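Local coordinates for type 2A phosphatase-associated protein 42 (Saccharomyces cerevisiae, PDB 2V0P), which binds PP2A-type phosphatase catalytic subunits, inhibits the phosphatase SIT4 and takes part in negative regulation of TOR signalling in response to the nitrogen source, at residues C226-L229 / S230-L233; Q97-K100 / L101-K105. All coordinates share one frame; numbering follows the deposited sequence.

From the N terminus, the chain first reaches contact 2, residues 97-105 near the start of helix 93-120, and much later contact 1, residues 226-233 at the C-terminal end of helix 199-231. Each is local to one continuous piece of chain, so neither closes a loop; they follow in series and neither nest nor cross. In space they touch, the stretches 97-105 and 226-233 running in roughly opposite directions. L101 and L104 of contact 2 lie against C226, while L233 rests on Q97 and S98. Together they join the last helix to helix 93-120, beside the second subunit.

Contact 1: C226-L229 / S230-L233; sequences CEML and SNFL. With ZN (zinc ion), chain D.
Backbone hydrogen bonds join C226-L229 to S230-L233 where helix 199-231 runs out. S230 N donates to C226 O at 2.9 Å, and N231 N makes a longer bond of 3.3 Å to E227 O, with a weak second one to M228 O. S230 is modelled in two conformers; in one of them OG donates to E227 O at 2.6 Å, so this bond is probably held only part of the time. In that conformer the S230 hydroxyl stands between the backbone N and the carbonyl carbon (chi1 79°), folded back over the preceding turn, and it reaches E227 O from the same face of the carbonyl plane as N231 N. Beyond, L233 N bonds to S230 O, a tighter i to i+3 turn.

The helix belongs to the N-terminal, tetratricopeptide repeat-like, all-helical domain of Tap42, and its end carries a metal. A chi1 of -169° turns SG of C226 to the zinc ion, which it binds at 2.3 Å.

The remaining contacts are made by M228, L229, N231 and F232, three of which also pack on the second subunit. M228 and N231 lie side by side, CE of the selenomethionine 3.8 Å from ND2. The ring of F232 meets L229 CA at its edge, and its CD2 comes within 3.2 Å of M228 O. With an alanine here, the ring would be gone and the M228 carbonyl and E225 of the second subunit would probably lose the cover it gives. M228 itself packs on F224 of the second subunit, and F232 O accepts a hydrogen bond from Q97 NE2 of that subunit.

Contact 2: Q97-K100 / L101-K105; sequences QSMK and LIYLK
M99 and Y103, one helical turn apart, turn their side chains across each other at a slant. The selenomethionine chain is bent at both chi2 and chi3, and its SE approaches the phenol ring obliquely, 5.0 Å from the centroid. The methyl CE is modelled over one face but too close to the ring, and its place there is doubtful. The same chain also meets I102, whose CD1 is 4.0 Å from SE. The Y103 ring also leans on the backbone behind it, CD2 being 3.4 Å from M99 O, the acceptor of the Y103 N-H in a nearly straight bond (164°).

K100 leaves the helix in another direction. Its CG is anti to the backbone N (chi1 -171°), and the bend at chi2 carries CE past L104, 4.2 Å from CD2, while NZ goes on to hydrogen-bond the carbonyl oxygens of S84 and R86. L104 sets its CG 3.4 Å from K100 O, and L101 rests CB 3.3 Å from S98 O; both leucines also pack on C226 of helix 199-231. The i to i+4 backbone bonds are those of an alpha helix, and the M99–Y103 pair is a Met-aromatic contact at that spacing, on one of the packed helices of the tetratricopeptide repeat-like domain.

Contact 1: C226-L229 / S230-L233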
loop_
_atom_site.group_PDB
_atom_site.type_symbol
_atom_site.label_atom_id
_atom_site.label_comp_id
_atom_site.label_asym_id
_atom_site.label_seq_id
_atom_site.Cartn_x
_atom_site.Cartn_y
_atom_site.Cartn_z
ATOM N N CYS A 226 7.311 4.469 2.505
ATOM C CA CYS A 226 8.531 3.843 3.008
ATOM C C CYS A 226 8.493 2.295 3.093
ATOM O O CYS A 226 9.402 1.589 2.650
ATOM C CB CYS A 226 8.877 4.386 4.365
ATOM S SG CYS A 226 10.514 3.871 4.860
ATOM N N GLU A 227 7.449 1.782 3.712
ATOM C CA GLU A 227 7.275 0.360 3.803
ATOM C C GLU A 227 7.228 -0.312 2.414
ATOM O O GLU A 227 7.830 -1.371 2.211
ATOM C CB GLU A 227 6.040 0.056 4.594
ATOM C CG GLU A 227 6.164 0.374 6.065
ATOM C CD GLU A 227 4.845 0.187 6.815
ATOM O OE1 GLU A 227 4.159 -0.844 6.605
ATOM O OE2 GLU A 227 4.499 1.087 7.614
HETATM N N MSE A 228 6.581 0.324 1.450
HETATM C CA MSE A 228 6.465 -0.247 0.115
HETATM C C MSE A 228 7.818 -0.313 -0.592
HETATM O O MSE A 228 8.168 -1.355 -1.087
HETATM C CB MSE A 228 5.406 0.474 -0.735
HETATM C CG MSE A 228 4.057 0.422 -0.114
HETATM SE SE MSE A 228 3.275 -1.366 -0.314
HETATM C CE MSE A 228 3.556 -2.178 1.452
ATOM N N LEU A 229 8.557 0.800 -0.600
ATOM C CA LEU A 229 9.894 0.881 -1.239
ATOM C C LEU A 229 10.933 0.061 -0.540
ATOM O O LEU A 229 11.870 -0.449 -1.199
ATOM C CB LEU A 229 10.350 2.333 -1.341
ATOM C CG LEU A 229 9.561 3.333 -2.184
ATOM C CD1 LEU A 229 9.954 4.777 -1.720
ATOM C CD2 LEU A 229 9.860 3.187 -3.583
ATOM N N SER A 230 10.736 -0.170 0.746
ATOM C CA SER A 230 11.628 -1.028 1.527
ATOM C C SER A 230 11.531 -2.490 1.120
ATOM O O SER A 230 12.530 -3.206 1.123
ATOM C CB SER A 230 11.317 -0.937 3.008
ATOM O OG SER A 230 10.190 -1.722 3.317
ATOM N N ASN A 231 10.327 -2.942 0.803
ATOM C CA ASN A 231 10.142 -4.378 0.450
ATOM C C ASN A 231 10.895 -4.749 -0.792
ATOM O O ASN A 231 11.345 -5.895 -0.958
ATOM C CB ASN A 231 8.690 -4.659 0.261
ATOM C CG ASN A 231 7.960 -4.803 1.570
ATOM O OD1 ASN A 231 8.467 -5.435 2.510
ATOM N ND2 ASN A 231 6.752 -4.239 1.642
ATOM N N PHE A 232 11.002 -3.793 -1.694
ATOM C CA PHE A 232 11.738 -3.972 -2.927
ATOM C C PHE A 232 13.271 -3.972 -2.773
ATOM O O PHE A 232 13.992 -4.301 -3.718
ATOM C CB PHE A 232 11.252 -2.955 -3.948
ATOM C CG PHE A 232 9.855 -3.208 -4.396
ATOM C CD1 PHE A 232 9.551 -4.350 -5.132
ATOM C CD2 PHE A 232 8.831 -2.349 -4.050
ATOM C CE1 PHE A 232 8.254 -4.605 -5.538
ATOM C CE2 PHE A 232 7.540 -2.601 -4.453
ATOM C CZ PHE A 232 7.256 -3.717 -5.199
ATOM N N LEU A 233 13.754 -3.616 -1.584
ATOM C CA LEU A 233 15.182 -3.705 -1.264
ATOM C C LEU A 233 15.509 -4.964 -0.456
ATOM O O LEU A 233 16.643 -5.463 -0.488
ATOM C CB LEU A 233 15.656 -2.442 -0.530
ATOM C CG LEU A 233 15.918 -1.196 -1.384
ATOM C CD1 LEU A 233 16.120 0.041 -0.480
ATOM C CD2 LEU A 233 17.101 -1.369 -2.376
HETATM ZN ZN ZN D . 10.390 4.511 7.046
#

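Contact 2: Q97-K100 / L101-K105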
loop_
_atom_site.group_PDB
_atom_site.type_symbol
_atom_site.label_atom_id
_atom_site.label_comp_id
_atom_site.label_asym_id
_atom_site.label_seq_id
_atom_site.Cartn_x
_atom_site.Cartn_y
_atom_site.Cartn_z
ATOM N N GLN A 97 17.974 3.960 -3.654
ATOM C CA GLN A 97 16.805 3.504 -3.022
ATOM C C GLN A 97 16.878 3.542 -1.510
ATOM O O GLN A 97 15.892 3.926 -0.855
ATOM C CB GLN A 97 16.355 2.125 -3.543
ATOM C CG GLN A 97 15.859 2.187 -4.985
ATOM C CD GLN A 97 15.568 0.837 -5.562
ATOM O OE1 GLN A 97 15.177 -0.076 -4.845
ATOM N NE2 GLN A 97 15.800 0.685 -6.870
ATOM N N SER A 98 18.018 3.164 -0.956
ATOM C CA SER A 98 18.190 3.208 0.488
ATOM C C SER A 98 18.085 4.655 1.017
ATOM O O SER A 98 17.436 4.895 1.997
ATOM C CB SER A 98 19.521 2.604 0.897
ATOM O OG SER A 98 19.580 1.205 0.587
HETATM N N MSE A 99 18.749 5.580 0.343
HETATM C CA MSE A 99 18.662 7.030 0.634
HETATM C C MSE A 99 17.194 7.505 0.696
HETATM O O MSE A 99 16.811 8.222 1.594
HETATM C CB MSE A 99 19.438 7.835 -0.402
HETATM C CG MSE A 99 20.851 8.212 -0.019
HETATM SE SE MSE A 99 21.031 9.015 1.775
HETATM C CE MSE A 99 19.600 10.210 1.957
ATOM N N LYS A 100 16.362 7.077 -0.244
ATOM C CA LYS A 100 14.950 7.444 -0.197
ATOM C C LYS A 100 14.300 7.107 1.136
ATOM O O LYS A 100 13.540 7.898 1.639
ATOM C CB LYS A 100 14.140 6.879 -1.383
ATOM C CG LYS A 100 12.712 7.452 -1.439
ATOM C CD LYS A 100 12.686 8.864 -1.997
ATOM C CE LYS A 100 11.279 9.426 -1.906
ATOM N NZ LYS A 100 11.330 10.924 -1.838
ATOM N N LEU A 101 14.651 5.978 1.709
ATOM C CA LEU A 101 14.076 5.516 2.960
ATOM C C LEU A 101 14.534 6.410 4.072
ATOM O O LEU A 101 13.754 6.777 4.956
ATOM C CB LEU A 101 14.491 4.078 3.250
ATOM C CG LEU A 101 14.138 2.968 2.220
ATOM C CD1 LEU A 101 14.437 1.699 2.815
ATOM C CD2 LEU A 101 12.714 3.068 1.800
ATOM N N ILE A 102 15.817 6.787 4.011
ATOM C CA ILE A 102 16.348 7.765 4.949
ATOM C C ILE A 102 15.584 9.121 4.895
ATOM O O ILE A 102 15.150 9.558 5.908
ATOM C CB ILE A 102 17.838 7.973 4.753
ATOM C CG1 ILE A 102 18.569 6.808 5.352
ATOM C CG2 ILE A 102 18.280 9.328 5.470
ATOM C CD1 ILE A 102 19.993 6.643 4.826
ATOM N N TYR A 103 15.429 9.733 3.730
ATOM C CA TYR A 103 14.579 10.862 3.538
ATOM C C TYR A 103 13.167 10.717 4.145
ATOM O O TYR A 103 12.715 11.626 4.869
ATOM C CB TYR A 103 14.493 11.282 2.063
ATOM C CG TYR A 103 15.853 11.685 1.492
ATOM C CD1 TYR A 103 16.802 12.364 2.259
ATOM C CD2 TYR A 103 16.206 11.317 0.198
ATOM C CE1 TYR A 103 18.068 12.729 1.703
ATOM C CE2 TYR A 103 17.457 11.658 -0.339
ATOM C CZ TYR A 103 18.370 12.330 0.397
ATOM O OH TYR A 103 19.599 12.623 -0.203
ATOM N N LEU A 104 12.518 9.572 3.928
ATOM C CA LEU A 104 11.143 9.428 4.395
ATOM C C LEU A 104 11.122 9.340 5.895
ATOM O O LEU A 104 10.201 9.847 6.479
ATOM C CB LEU A 104 10.369 8.245 3.746
ATOM C CG LEU A 104 10.196 8.379 2.245
ATOM C CD1 LEU A 104 9.701 7.055 1.597
ATOM C CD2 LEU A 104 9.401 9.564 1.820
ATOM N N LYS A 105 12.119 8.688 6.458
ATOM C CA LYS A 105 12.320 8.570 7.889
ATOM C C LYS A 105 12.512 9.966 8.522
ATOM O O LYS A 105 11.821 10.357 9.479
ATOM C CB LYS A 105 13.563 7.714 8.156
ATOM C CG LYS A 105 13.815 7.429 9.592
ATOM C CD LYS A 105 14.744 6.241 9.772
ATOM C CE LYS A 105 14.476 5.514 11.097
ATOM N NZ LYS A 105 13.126 4.834 11.138
#